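Local structure of secreted effector protein SopD (Salmonella typhimurium, 5CPC) at residues L53-H57 with M158-P162; D126-I130 with Y252-S258; V135-M139 with M246-I250; M190-E194 with F229-Q235. The protein is a type III secreted virulence effector that alters host cell physiology, contributing to replication in macrophages and, together with SopB, to membrane fission and macropinosome formation during invasion. Residues are numbered along the deposited sequence.

The four contacts trace a path through the elongated chain. Contact 1 lies at one end, its centre about 35 Å from that of contact 4 and across the chain's centre from it. Contact 2 meets contact 1 where M158 CE packs 4.1 Å from Y257 OH. Contacts 2 and 3, centres about 11 Å apart, share helix 248-256, and L128 CD1 lies 4.0 Å from C249 SG. Contact 3 passes on to contact 4, about 17 Å away between centres, through M246 N and K231 O at 2.8 Å, a probable hydrogen bond, and through M246 CE and M190 CE at 3.2 Å. In sequence, contact 4 nests inside contact 3, and contact 3 inside contact 2.

Contact 1 (L53-H57 with M158-P162); sequences LEVLH and MTWHP
Here a helix end packs against the side of another helix by way of one tryptophan. Residues 53-57 form a turn within helix 49-60, closed by H57 N to L53 O at 2.7 Å; residues 158-160 end helix 141-160, and H161 leaves helical geometry. The nearest CA pair is H57 and T159, 7.3 Å. W160, chi1 m and chi2 133°, extends its six-membered ring to the opposing turn. L53 O meets the ring edge at W160 CZ3 (3.5 Å), and L53 CB, with chi1 -96° between wells and chi2 t, lies 4.0 Å from CH2. W160 NE1 is hydrogen-bonded to Y82 OH. E54 first points away, but chi1 t and chi2 p bring OE2 within 4.1 Å of W160 CZ2, while OE1 forms a salt bridge with R86. H57, chi1 t and chi2 -109°, points toward the partner: its CB is 3.6 Å from W160 CZ3. T159, chi1 m, completes the contact with a CH-pi approach, its CG2 4.1 Å from the H57 ring centroid and 19° off the normal.

Contact 2 (D126-I130 with Y252-S258); sequences DILNI and YLLHSYS
Two helix ends meet in a buried corner. Helix 124-127 gives way to a Schellman motif in which N129 has positive phi (57°/46°) and N129 N bonds D126 O at 3.1 Å. In helix 248-256 Y252 O takes both S256 N (2.8 Å) and, in a wider pi-type turn, Y257 N (2.8 Å, weak); Y257 and S258 are extended. L128 faces Y257 (CA to CA 7.1 Å) and N129 faces S258 (7.4 Å). The main bump is L128, m/t: its CD2 sits in the notch formed by Y252 CE2 and L253 CD1, 3.8 Å from each. I130 CG2 rests 4.1 Å from Y252 CZ. The Y257 ring, chi1 t, turns its edge to L128 O, 3.9 Å from CD1. Y252 OH donates to L128 O at 2.6 Å, and N129 ND2 to S258 O at 3.0 Å; N129 OD1 is held by N74. Both acceptors are main-chain carbonyls, so these bonds satisfy Y252 OH and N129 ND2 while fixing the backbone; Y257 OH is buried without a polar partner.

Contact 3 (V135-M139 with M246-I250); sequences VIESM and MHPCI
C249 N donates to H247 ND1 at 3.0 Å (148°), making H247 the side-chain N-cap of helix 248-256. H247 NE2 lies 3.1 Å from E137 O and 2.9 Å from S138 O, donating to both in weak, bifurcated hydrogen bonds with angles of 124° and 139°. With donation at NE2 and acceptance at ND1, the ring reads as the NE2-protonated tautomer, and chi1 t with chi2 -77° sets it across the gap. The partner, 135-139, is extended, with phi from -73° to -108° and psi from 124° to 152°. Its CA atoms pair I136 with C249 (7.5 Å), E137 with P248 (7.6 Å) and M139 with H247 (7.1 Å), so the two segments run in opposite senses. M139, chi1 near 10°, between wells, then chi2 and chi3 t, lies over one face of the imidazole: CB is 4.1 Å from the centroid in a CH-pi contact, and SD 4.3 Å from it, 15° off the normal, in a Met-aromatic contact. Beyond the ring, M139 CE reaches C249 CB at 3.8 Å, and I136 CG1 meets C249 SG at 3.9 Å. The contact thus joins the loop leading into helix 141-160 to the start of helix 248-256. F147 of helix 141-160 packs on C249, helix 264-283 borders P248 and sends Y278 to the H247 ring, and M246 bonds back to K231 beside strand 232-237.

Contact 4 (M190-E194 with F229-Q235); sequences MRPAE and FCKIGYQ
This is a buried contact between the turn that follows helix 180-190 and the first strand of the antiparallel beta hairpin 232-237/240-245. R191 leaves helical geometry, and 191-194 forms a type I beta turn with E194 N bonded to R191 O at 2.9 Å. Another type I turn, 229-232, leads into the strand, with I232 N to F229 O at 2.9 Å. M190 faces G233 (CA to CA 4.5 Å) and R191 faces Y234 (5.1 Å). The close approach depends on glycine: an ideal CB on G233 would lie 2.5 Å from M190 O, a clash. The same carbonyl, M190 O, accepts from Y234 N at 2.7 Å. R191, chi1 m then t, t, runs extended along the strand, where NE and NH2 both donate to I232 O at 2.9 Å. Its NH1 forms a salt bridge with E194 OE2 at 3.0 Å and also bonds N313 O. Y234, with chi1 at an unusual 27°, lays its ring over the arginine's aliphatic part; R191 CG is 4.0 Å from the centroid, a CH-pi contact, and Y296 meets the ring edge-to-face. At the exposed end of the contact P192 CG touches Q235 CB at 3.6 Å. E194, chi1 and chi2 both t, completes the network: Y234 OH, which also accepts from L303 N, donates to E194 OE1 at 2.7 Å.

Contact 1 (L53-H57 with M158-P162)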
loop_
_atom_site.group_PDB
_atom_site.type_symbol
_atom_site.label_atom_id
_atom_site.label_comp_id
_atom_site.label_asym_id
_atom_site.label_seq_id
_atom_site.Cartn_x
_atom_site.Cartn_y
_atom_site.Cartn_z
ATOM N N LEU A 53 7.806 -1.189 26.425
ATOM C CA LEU A 53 7.731 -0.368 25.186
ATOM C C LEU A 53 6.354 0.115 24.857
ATOM O O LEU A 53 6.168 1.272 24.461
ATOM C CB LEU A 53 8.242 -1.139 23.952
ATOM C CG LEU A 53 9.685 -0.907 23.564
ATOM C CD1 LEU A 53 10.137 -2.001 22.529
ATOM C CD2 LEU A 53 9.969 0.550 23.034
ATOM N N GLU A 54 5.367 -0.781 25.024
ATOM C CA GLU A 54 3.994 -0.404 24.823
ATOM C C GLU A 54 3.654 0.736 25.799
ATOM O O GLU A 54 2.981 1.731 25.451
ATOM C CB GLU A 54 3.115 -1.645 25.088
ATOM C CG GLU A 54 1.677 -1.468 24.697
ATOM C CD GLU A 54 1.540 -1.478 23.146
ATOM O OE1 GLU A 54 0.722 -0.691 22.579
ATOM O OE2 GLU A 54 2.277 -2.280 22.523
ATOM N N VAL A 55 4.126 0.620 27.044
ATOM C CA VAL A 55 3.880 1.663 27.990
ATOM C C VAL A 55 4.627 2.943 27.577
ATOM O O VAL A 55 4.065 4.032 27.625
ATOM C CB VAL A 55 4.274 1.261 29.461
ATOM C CG1 VAL A 55 3.962 2.423 30.366
ATOM C CG2 VAL A 55 3.438 0.029 29.947
ATOM N N LEU A 56 5.909 2.810 27.262
ATOM C CA LEU A 56 6.701 3.977 26.816
ATOM C C LEU A 56 6.040 4.674 25.620
ATOM O O LEU A 56 5.896 5.907 25.601
ATOM C CB LEU A 56 8.103 3.556 26.456
ATOM C CG LEU A 56 9.063 4.644 26.017
ATOM C CD1 LEU A 56 9.466 5.578 27.218
ATOM C CD2 LEU A 56 10.283 3.999 25.331
ATOM N N HIS A 57 5.598 3.862 24.656
ATOM C CA HIS A 57 4.799 4.364 23.535
ATOM C C HIS A 57 3.603 5.168 24.004
ATOM O O HIS A 57 3.402 6.281 23.547
ATOM C CB HIS A 57 4.309 3.243 22.615
ATOM C CG HIS A 57 3.279 3.718 21.650
ATOM N ND1 HIS A 57 1.946 3.366 21.743
ATOM C CD2 HIS A 57 3.381 4.567 20.592
ATOM C CE1 HIS A 57 1.271 3.975 20.782
ATOM N NE2 HIS A 57 2.118 4.714 20.079
ATOM N N MET A 158 5.369 4.039 12.206
ATOM C CA MET A 158 5.034 5.268 12.813
ATOM C C MET A 158 5.017 5.142 14.354
ATOM O O MET A 158 5.109 6.163 15.030
ATOM C CB MET A 158 3.692 5.740 12.328
ATOM C CG MET A 158 3.677 6.387 10.938
ATOM S SD MET A 158 1.965 6.917 10.663
ATOM C CE MET A 158 2.259 8.381 9.765
ATOM N N THR A 159 4.940 3.906 14.866
ATOM C CA THR A 159 4.767 3.603 16.286
ATOM C C THR A 159 6.135 3.406 16.933
ATOM O O THR A 159 6.442 3.983 17.979
ATOM C CB THR A 159 3.884 2.330 16.453
ATOM O OG1 THR A 159 2.536 2.654 16.089
ATOM C CG2 THR A 159 3.899 1.772 17.882
ATOM N N TRP A 160 6.944 2.553 16.335
ATOM C CA TRP A 160 8.240 2.278 16.883
ATOM C C TRP A 160 9.353 3.153 16.288
ATOM O O TRP A 160 10.466 3.157 16.853
ATOM C CB TRP A 160 8.600 0.785 16.769
ATOM C CG TRP A 160 7.606 -0.101 17.437
ATOM C CD1 TRP A 160 7.035 -1.243 16.916
ATOM C CD2 TRP A 160 7.024 0.081 18.747
ATOM N NE1 TRP A 160 6.148 -1.781 17.824
ATOM C CE2 TRP A 160 6.105 -0.999 18.947
ATOM C CE3 TRP A 160 7.191 1.039 19.771
ATOM C CZ2 TRP A 160 5.373 -1.156 20.142
ATOM C CZ3 TRP A 160 6.452 0.900 20.965
ATOM C CH2 TRP A 160 5.542 -0.192 21.135
ATOM N N HIS A 161 9.085 3.884 15.188
ATOM C CA HIS A 161 10.155 4.697 14.561
ATOM C C HIS A 161 9.688 6.030 14.115
ATOM O O HIS A 161 9.760 6.312 12.915
ATOM C CB HIS A 161 10.763 3.995 13.352
ATOM C CG HIS A 161 11.354 2.692 13.710
ATOM N ND1 HIS A 161 12.555 2.596 14.377
ATOM C CD2 HIS A 161 10.864 1.433 13.611
ATOM C CE1 HIS A 161 12.805 1.321 14.633
ATOM N NE2 HIS A 161 11.803 0.594 14.162
ATOM N N PRO A 162 9.207 6.838 15.067
ATOM C CA PRO A 162 8.684 8.148 14.836
ATOM C C PRO A 162 9.770 9.093 14.251
ATOM O O PRO A 162 9.430 10.108 13.634
ATOM C CB PRO A 162 8.264 8.590 16.249
ATOM C CG PRO A 162 9.164 7.819 17.197
ATOM C CD PRO A 162 9.239 6.490 16.510
#

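Contact 2 (D126-I130 with Y252-S258)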
loop_
_atom_site.group_PDB
_atom_site.type_symbol
_atom_site.label_atom_id
_atom_site.label_comp_id
_atom_site.label_asym_id
_atom_site.label_seq_id
_atom_site.Cartn_x
_atom_site.Cartn_y
_atom_site.Cartn_z
ATOM N N ASP A 126 -11.082 7.716 7.552
ATOM C CA ASP A 126 -10.220 8.153 8.643
ATOM C C ASP A 126 -8.854 7.482 8.589
ATOM O O ASP A 126 -7.858 8.166 8.757
ATOM C CB ASP A 126 -10.887 7.957 10.026
ATOM C CG ASP A 126 -12.127 8.852 10.227
ATOM O OD1 ASP A 126 -12.306 9.799 9.441
ATOM O OD2 ASP A 126 -12.917 8.599 11.175
ATOM N N ILE A 127 -8.796 6.176 8.304
ATOM C CA ILE A 127 -7.525 5.464 8.089
ATOM C C ILE A 127 -6.720 6.093 6.966
ATOM O O ILE A 127 -5.514 6.223 7.074
ATOM C CB ILE A 127 -7.728 3.982 7.692
ATOM C CG1 ILE A 127 -7.855 3.103 8.905
ATOM C CG2 ILE A 127 -6.511 3.460 6.870
ATOM C CD1 ILE A 127 -8.517 1.783 8.638
ATOM N N LEU A 128 -7.393 6.453 5.873
ATOM C CA LEU A 128 -6.723 7.050 4.727
ATOM C C LEU A 128 -6.406 8.546 4.880
ATOM O O LEU A 128 -5.735 9.129 4.016
ATOM C CB LEU A 128 -7.531 6.830 3.414
ATOM C CG LEU A 128 -7.649 5.375 2.914
ATOM C CD1 LEU A 128 -8.411 5.328 1.612
ATOM C CD2 LEU A 128 -6.261 4.716 2.793
ATOM N N ASN A 129 -6.939 9.177 5.928
ATOM C CA ASN A 129 -6.825 10.635 6.105
ATOM C C ASN A 129 -7.390 11.334 4.910
ATOM O O ASN A 129 -6.793 12.274 4.371
ATOM C CB ASN A 129 -5.377 11.097 6.351
ATOM C CG ASN A 129 -5.303 12.519 6.930
ATOM O OD1 ASN A 129 -6.117 12.912 7.767
ATOM N ND2 ASN A 129 -4.343 13.295 6.461
ATOM N N ILE A 130 -8.558 10.886 4.486
ATOM C CA ILE A 130 -9.206 11.538 3.364
ATOM C C ILE A 130 -10.468 12.336 3.704
ATOM O O ILE A 130 -11.205 12.045 4.645
ATOM C CB ILE A 130 -9.398 10.584 2.152
ATOM C CG1 ILE A 130 -10.292 9.372 2.495
ATOM C CG2 ILE A 130 -8.017 10.120 1.641
ATOM C CD1 ILE A 130 -11.109 8.786 1.249
ATOM N N TYR A 252 -2.613 4.671 -3.492
ATOM C CA TYR A 252 -2.635 5.892 -2.714
ATOM C C TYR A 252 -1.850 5.690 -1.441
ATOM O O TYR A 252 -1.013 6.532 -1.070
ATOM C CB TYR A 252 -4.083 6.292 -2.314
ATOM C CG TYR A 252 -4.140 7.238 -1.134
ATOM C CD1 TYR A 252 -3.799 8.588 -1.286
ATOM C CD2 TYR A 252 -4.458 6.779 0.154
ATOM C CE1 TYR A 252 -3.795 9.463 -0.206
ATOM C CE2 TYR A 252 -4.454 7.666 1.258
ATOM C CZ TYR A 252 -4.113 9.012 1.049
ATOM O OH TYR A 252 -4.113 9.909 2.089
ATOM N N LEU A 253 -2.167 4.600 -0.749
ATOM C CA LEU A 253 -1.546 4.358 0.530
ATOM C C LEU A 253 -0.040 4.091 0.421
ATOM O O LEU A 253 0.733 4.541 1.315
ATOM C CB LEU A 253 -2.287 3.269 1.309
ATOM C CG LEU A 253 -2.050 3.028 2.782
ATOM C CD1 LEU A 253 -2.608 4.142 3.683
ATOM C CD2 LEU A 253 -2.682 1.727 3.105
ATOM N N LEU A 254 0.391 3.402 -0.650
ATOM C CA LEU A 254 1.836 3.238 -0.919
ATOM C C LEU A 254 2.549 4.503 -1.259
ATOM O O LEU A 254 3.612 4.737 -0.730
ATOM C CB LEU A 254 2.117 2.236 -2.031
ATOM C CG LEU A 254 1.775 0.806 -1.638
ATOM C CD1 LEU A 254 1.716 -0.090 -2.903
ATOM C CD2 LEU A 254 2.831 0.290 -0.576
ATOM N N HIS A 255 2.008 5.332 -2.156
ATOM C CA HIS A 255 2.827 6.399 -2.786
ATOM C C HIS A 255 2.372 7.809 -2.579
ATOM O O HIS A 255 3.128 8.732 -2.825
ATOM C CB HIS A 255 2.989 6.164 -4.327
ATOM C CG HIS A 255 3.510 4.806 -4.676
ATOM N ND1 HIS A 255 4.828 4.445 -4.501
ATOM C CD2 HIS A 255 2.893 3.721 -5.209
ATOM C CE1 HIS A 255 4.994 3.185 -4.882
ATOM N NE2 HIS A 255 3.834 2.722 -5.311
ATOM N N SER A 256 1.130 7.993 -2.168
ATOM C CA SER A 256 0.596 9.356 -1.969
ATOM C C SER A 256 0.140 9.758 -0.541
ATOM O O SER A 256 -0.024 10.945 -0.236
ATOM C CB SER A 256 -0.489 9.621 -2.998
ATOM O OG SER A 256 0.130 9.533 -4.247
ATOM N N TYR A 257 -0.024 8.769 0.322
ATOM C CA TYR A 257 -0.574 8.989 1.659
ATOM C C TYR A 257 0.254 9.989 2.456
ATOM O O TYR A 257 1.446 9.799 2.573
ATOM C CB TYR A 257 -0.588 7.637 2.390
ATOM C CG TYR A 257 -0.806 7.688 3.887
ATOM C CD1 TYR A 257 -2.086 7.928 4.430
ATOM C CD2 TYR A 257 0.251 7.454 4.764
ATOM C CE1 TYR A 257 -2.290 7.958 5.798
ATOM C CE2 TYR A 257 0.067 7.517 6.146
ATOM C CZ TYR A 257 -1.210 7.757 6.646
ATOM O OH TYR A 257 -1.395 7.753 7.988
ATOM N N SER A 258 -0.383 11.032 2.990
ATOM C CA SER A 258 0.212 11.836 4.081
ATOM C C SER A 258 -0.611 11.725 5.376
ATOM O O SER A 258 -1.834 11.980 5.361
ATOM C CB SER A 258 0.306 13.306 3.698
ATOM O OG SER A 258 0.095 14.136 4.840
#

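Contact 3 (V135-M139 with M246-I250)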
loop_
_atom_site.group_PDB
_atom_site.type_symbol
_atom_site.label_atom_id
_atom_site.label_comp_id
_atom_site.label_asym_id
_atom_site.label_seq_id
_atom_site.Cartn_x
_atom_site.Cartn_y
_atom_site.Cartn_z
ATOM N N VAL A 135 -14.743 9.851 -2.745
ATOM C CA VAL A 135 -15.243 8.569 -3.235
ATOM C C VAL A 135 -14.193 7.498 -3.050
ATOM O O VAL A 135 -13.060 7.655 -3.499
ATOM C CB VAL A 135 -15.653 8.630 -4.724
ATOM C CG1 VAL A 135 -16.098 7.234 -5.235
ATOM C CG2 VAL A 135 -16.738 9.707 -4.984
ATOM N N ILE A 136 -14.559 6.409 -2.395
ATOM C CA ILE A 136 -13.691 5.254 -2.322
ATOM C C ILE A 136 -14.292 4.176 -3.202
ATOM O O ILE A 136 -15.472 3.828 -3.008
ATOM C CB ILE A 136 -13.599 4.710 -0.889
ATOM C CG1 ILE A 136 -12.983 3.298 -0.882
ATOM C CG2 ILE A 136 -14.969 4.722 -0.187
ATOM C CD1 ILE A 136 -13.665 2.282 0.074
ATOM N N GLU A 137 -13.516 3.672 -4.167
ATOM C CA GLU A 137 -13.905 2.514 -4.989
ATOM C C GLU A 137 -13.829 1.193 -4.199
ATOM O O GLU A 137 -12.948 1.011 -3.382
ATOM C CB GLU A 137 -13.007 2.406 -6.236
ATOM C CG GLU A 137 -13.177 3.503 -7.323
ATOM C CD GLU A 137 -14.611 3.704 -7.817
ATOM O OE1 GLU A 137 -14.998 4.870 -8.062
ATOM O OE2 GLU A 137 -15.354 2.710 -7.955
ATOM N N SER A 138 -14.703 0.235 -4.436
ATOM C CA SER A 138 -14.628 -0.942 -3.559
ATOM C C SER A 138 -13.473 -1.895 -3.886
ATOM O O SER A 138 -12.963 -1.903 -5.007
ATOM C CB SER A 138 -15.997 -1.621 -3.330
ATOM O OG SER A 138 -16.287 -2.589 -4.314
ATOM N N MET A 139 -12.970 -2.614 -2.882
ATOM C CA MET A 139 -11.895 -3.607 -3.131
ATOM C C MET A 139 -12.340 -5.052 -3.055
ATOM O O MET A 139 -13.200 -5.412 -2.262
ATOM C CB MET A 139 -10.625 -3.409 -2.265
ATOM C CG MET A 139 -10.689 -2.446 -1.160
ATOM S SD MET A 139 -9.066 -1.763 -0.606
ATOM C CE MET A 139 -9.763 -0.415 0.375
ATOM N N MET A 246 -3.676 -1.655 -10.294
ATOM C CA MET A 246 -3.548 -1.522 -8.872
ATOM C C MET A 246 -4.757 -0.668 -8.384
ATOM O O MET A 246 -5.015 0.431 -8.906
ATOM C CB MET A 246 -2.246 -0.798 -8.534
ATOM C CG MET A 246 -1.970 -0.827 -7.020
ATOM S SD MET A 246 -0.459 -0.036 -6.490
ATOM C CE MET A 246 0.625 -1.461 -6.640
ATOM N N HIS A 247 -5.494 -1.230 -7.424
ATOM C CA HIS A 247 -6.573 -0.531 -6.758
ATOM C C HIS A 247 -6.115 0.850 -6.293
ATOM O O HIS A 247 -5.078 0.944 -5.736
ATOM C CB HIS A 247 -7.081 -1.332 -5.563
ATOM C CG HIS A 247 -8.403 -0.836 -5.069
ATOM N ND1 HIS A 247 -8.520 0.310 -4.297
ATOM C CD2 HIS A 247 -9.663 -1.274 -5.301
ATOM C CE1 HIS A 247 -9.800 0.522 -4.035
ATOM N NE2 HIS A 247 -10.512 -0.429 -4.621
ATOM N N PRO A 248 -6.860 1.915 -6.592
ATOM C CA PRO A 248 -6.409 3.262 -6.181
ATOM C C PRO A 248 -6.177 3.440 -4.646
ATOM O O PRO A 248 -5.326 4.255 -4.232
ATOM C CB PRO A 248 -7.559 4.200 -6.623
ATOM C CG PRO A 248 -8.538 3.349 -7.449
ATOM C CD PRO A 248 -8.185 1.893 -7.259
ATOM N N CYS A 249 -6.924 2.753 -3.784
ATOM C CA CYS A 249 -6.554 2.853 -2.320
ATOM C C CYS A 249 -5.144 2.299 -2.032
ATOM O O CYS A 249 -4.421 2.826 -1.164
ATOM C CB CYS A 249 -7.560 2.161 -1.422
ATOM S SG CYS A 249 -9.140 2.961 -1.484
ATOM N N ILE A 250 -4.750 1.247 -2.762
ATOM C CA ILE A 250 -3.478 0.615 -2.494
ATOM C C ILE A 250 -2.388 1.490 -3.075
ATOM O O ILE A 250 -1.442 1.878 -2.368
ATOM C CB ILE A 250 -3.467 -0.844 -2.927
ATOM C CG1 ILE A 250 -4.294 -1.685 -1.930
ATOM C CG2 ILE A 250 -2.001 -1.376 -3.003
ATOM C CD1 ILE A 250 -4.653 -3.072 -2.422
#

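Contact 4 (M190-E194 with F229-Q235)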
loop_
_atom_site.group_PDB
_atom_site.type_symbol
_atom_site.label_atom_id
_atom_site.label_comp_id
_atom_site.label_asym_id
_atom_site.label_seq_id
_atom_site.Cartn_x
_atom_site.Cartn_y
_atom_site.Cartn_z
ATOM N N MET A 190 -0.157 -8.932 -7.606
ATOM C CA MET A 190 -0.356 -8.302 -8.957
ATOM C C MET A 190 0.421 -8.888 -10.087
ATOM O O MET A 190 -0.058 -8.861 -11.204
ATOM C CB MET A 190 0.090 -6.898 -8.895
ATOM C CG MET A 190 -0.537 -6.359 -7.742
ATOM S SD MET A 190 -1.919 -5.407 -8.116
ATOM C CE MET A 190 -0.752 -4.068 -7.805
ATOM N N ARG A 191 1.652 -9.352 -9.821
ATOM C CA ARG A 191 2.500 -9.946 -10.869
ATOM C C ARG A 191 3.092 -11.206 -10.285
ATOM O O ARG A 191 4.291 -11.231 -9.989
ATOM C CB ARG A 191 3.621 -8.952 -11.277
ATOM C CG ARG A 191 3.094 -7.540 -11.738
ATOM C CD ARG A 191 4.249 -6.659 -12.150
ATOM N NE ARG A 191 3.755 -5.400 -12.681
ATOM C CZ ARG A 191 4.548 -4.367 -12.919
ATOM N NH1 ARG A 191 5.854 -4.439 -12.674
ATOM N NH2 ARG A 191 4.027 -3.263 -13.422
ATOM N N PRO A 192 2.239 -12.245 -10.053
ATOM C CA PRO A 192 2.754 -13.347 -9.196
ATOM C C PRO A 192 4.001 -13.982 -9.825
ATOM O O PRO A 192 4.899 -14.402 -9.080
ATOM C CB PRO A 192 1.572 -14.359 -9.111
ATOM C CG PRO A 192 0.563 -13.902 -10.172
ATOM C CD PRO A 192 0.794 -12.382 -10.310
ATOM N N ALA A 193 4.102 -13.991 -11.159
ATOM C CA ALA A 193 5.241 -14.658 -11.743
ATOM C C ALA A 193 6.476 -13.768 -11.920
ATOM O O ALA A 193 7.503 -14.220 -12.409
ATOM C CB ALA A 193 4.865 -15.456 -13.050
ATOM N N GLU A 194 6.387 -12.511 -11.495
ATOM C CA GLU A 194 7.554 -11.626 -11.599
ATOM C C GLU A 194 8.161 -11.366 -10.201
ATOM O O GLU A 194 7.481 -10.930 -9.271
ATOM C CB GLU A 194 7.121 -10.302 -12.207
ATOM C CG GLU A 194 8.127 -9.154 -12.194
ATOM C CD GLU A 194 7.614 -7.992 -13.070
ATOM O OE1 GLU A 194 7.165 -8.276 -14.245
ATOM O OE2 GLU A 194 7.621 -6.818 -12.569
ATOM N N PHE A 229 3.491 1.887 -17.002
ATOM C CA PHE A 229 3.011 0.590 -16.558
ATOM C C PHE A 229 3.129 0.320 -15.043
ATOM O O PHE A 229 2.807 -0.797 -14.601
ATOM C CB PHE A 229 3.733 -0.468 -17.393
ATOM C CG PHE A 229 3.655 -0.165 -18.870
ATOM C CD1 PHE A 229 2.405 -0.128 -19.510
ATOM C CD2 PHE A 229 4.761 0.266 -19.550
ATOM C CE1 PHE A 229 2.297 0.257 -20.803
ATOM C CE2 PHE A 229 4.686 0.610 -20.861
ATOM C CZ PHE A 229 3.446 0.605 -21.522
ATOM N N CYS A 230 3.574 1.321 -14.264
ATOM C CA CYS A 230 3.783 1.155 -12.788
ATOM C C CYS A 230 2.551 0.705 -12.033
ATOM O O CYS A 230 2.669 0.076 -11.015
ATOM C CB CYS A 230 4.417 2.388 -12.124
ATOM S SG CYS A 230 3.329 3.896 -12.202
ATOM N N LYS A 231 1.362 0.949 -12.547
ATOM C CA LYS A 231 0.175 0.445 -11.874
ATOM C C LYS A 231 -0.420 -0.829 -12.429
ATOM O O LYS A 231 -1.410 -1.247 -11.924
ATOM C CB LYS A 231 -0.895 1.536 -11.826
ATOM C CG LYS A 231 -0.427 2.706 -10.913
ATOM C CD LYS A 231 -1.531 3.745 -10.772
ATOM C CE LYS A 231 -1.392 4.853 -11.849
ATOM N NZ LYS A 231 -2.606 5.731 -11.969
ATOM N N ILE A 232 0.176 -1.459 -13.449
ATOM C CA ILE A 232 -0.461 -2.620 -14.052
ATOM C C ILE A 232 0.083 -3.945 -13.504
ATOM O O ILE A 232 1.296 -4.167 -13.464
ATOM C CB ILE A 232 -0.302 -2.600 -15.639
ATOM C CG1 ILE A 232 -1.286 -1.586 -16.193
ATOM C CG2 ILE A 232 -0.789 -3.853 -16.309
ATOM C CD1 ILE A 232 -0.687 -0.336 -16.245
ATOM N N GLY A 233 -0.829 -4.847 -13.177
ATOM C CA GLY A 233 -0.483 -6.207 -12.892
ATOM C C GLY A 233 -0.870 -7.190 -13.987
ATOM O O GLY A 233 -1.613 -6.848 -14.893
ATOM N N TYR A 234 -0.346 -8.416 -13.895
ATOM C CA TYR A 234 -0.579 -9.441 -14.875
ATOM C C TYR A 234 -0.275 -10.828 -14.310
ATOM O O TYR A 234 0.678 -10.980 -13.530
ATOM C CB TYR A 234 0.348 -9.241 -16.132
ATOM C CG TYR A 234 1.678 -8.519 -15.897
ATOM C CD1 TYR A 234 2.828 -9.231 -15.535
ATOM C CD2 TYR A 234 1.800 -7.149 -16.103
ATOM C CE1 TYR A 234 4.038 -8.577 -15.363
ATOM C CE2 TYR A 234 3.013 -6.480 -15.949
ATOM C CZ TYR A 234 4.121 -7.207 -15.594
ATOM O OH TYR A 234 5.341 -6.608 -15.430
ATOM N N GLN A 235 -1.055 -11.814 -14.748
ATOM C CA GLN A 235 -0.796 -13.232 -14.496
ATOM C C GLN A 235 -1.313 -14.034 -15.662
ATOM O O GLN A 235 -2.282 -13.660 -16.287
ATOM C CB GLN A 235 -1.442 -13.761 -13.188
ATOM C CG GLN A 235 -2.800 -13.179 -12.790
ATOM C CD GLN A 235 -3.624 -14.117 -11.831
ATOM O OE1 GLN A 235 -3.075 -15.042 -11.188
ATOM N NE2 GLN A 235 -4.953 -13.900 -11.792
#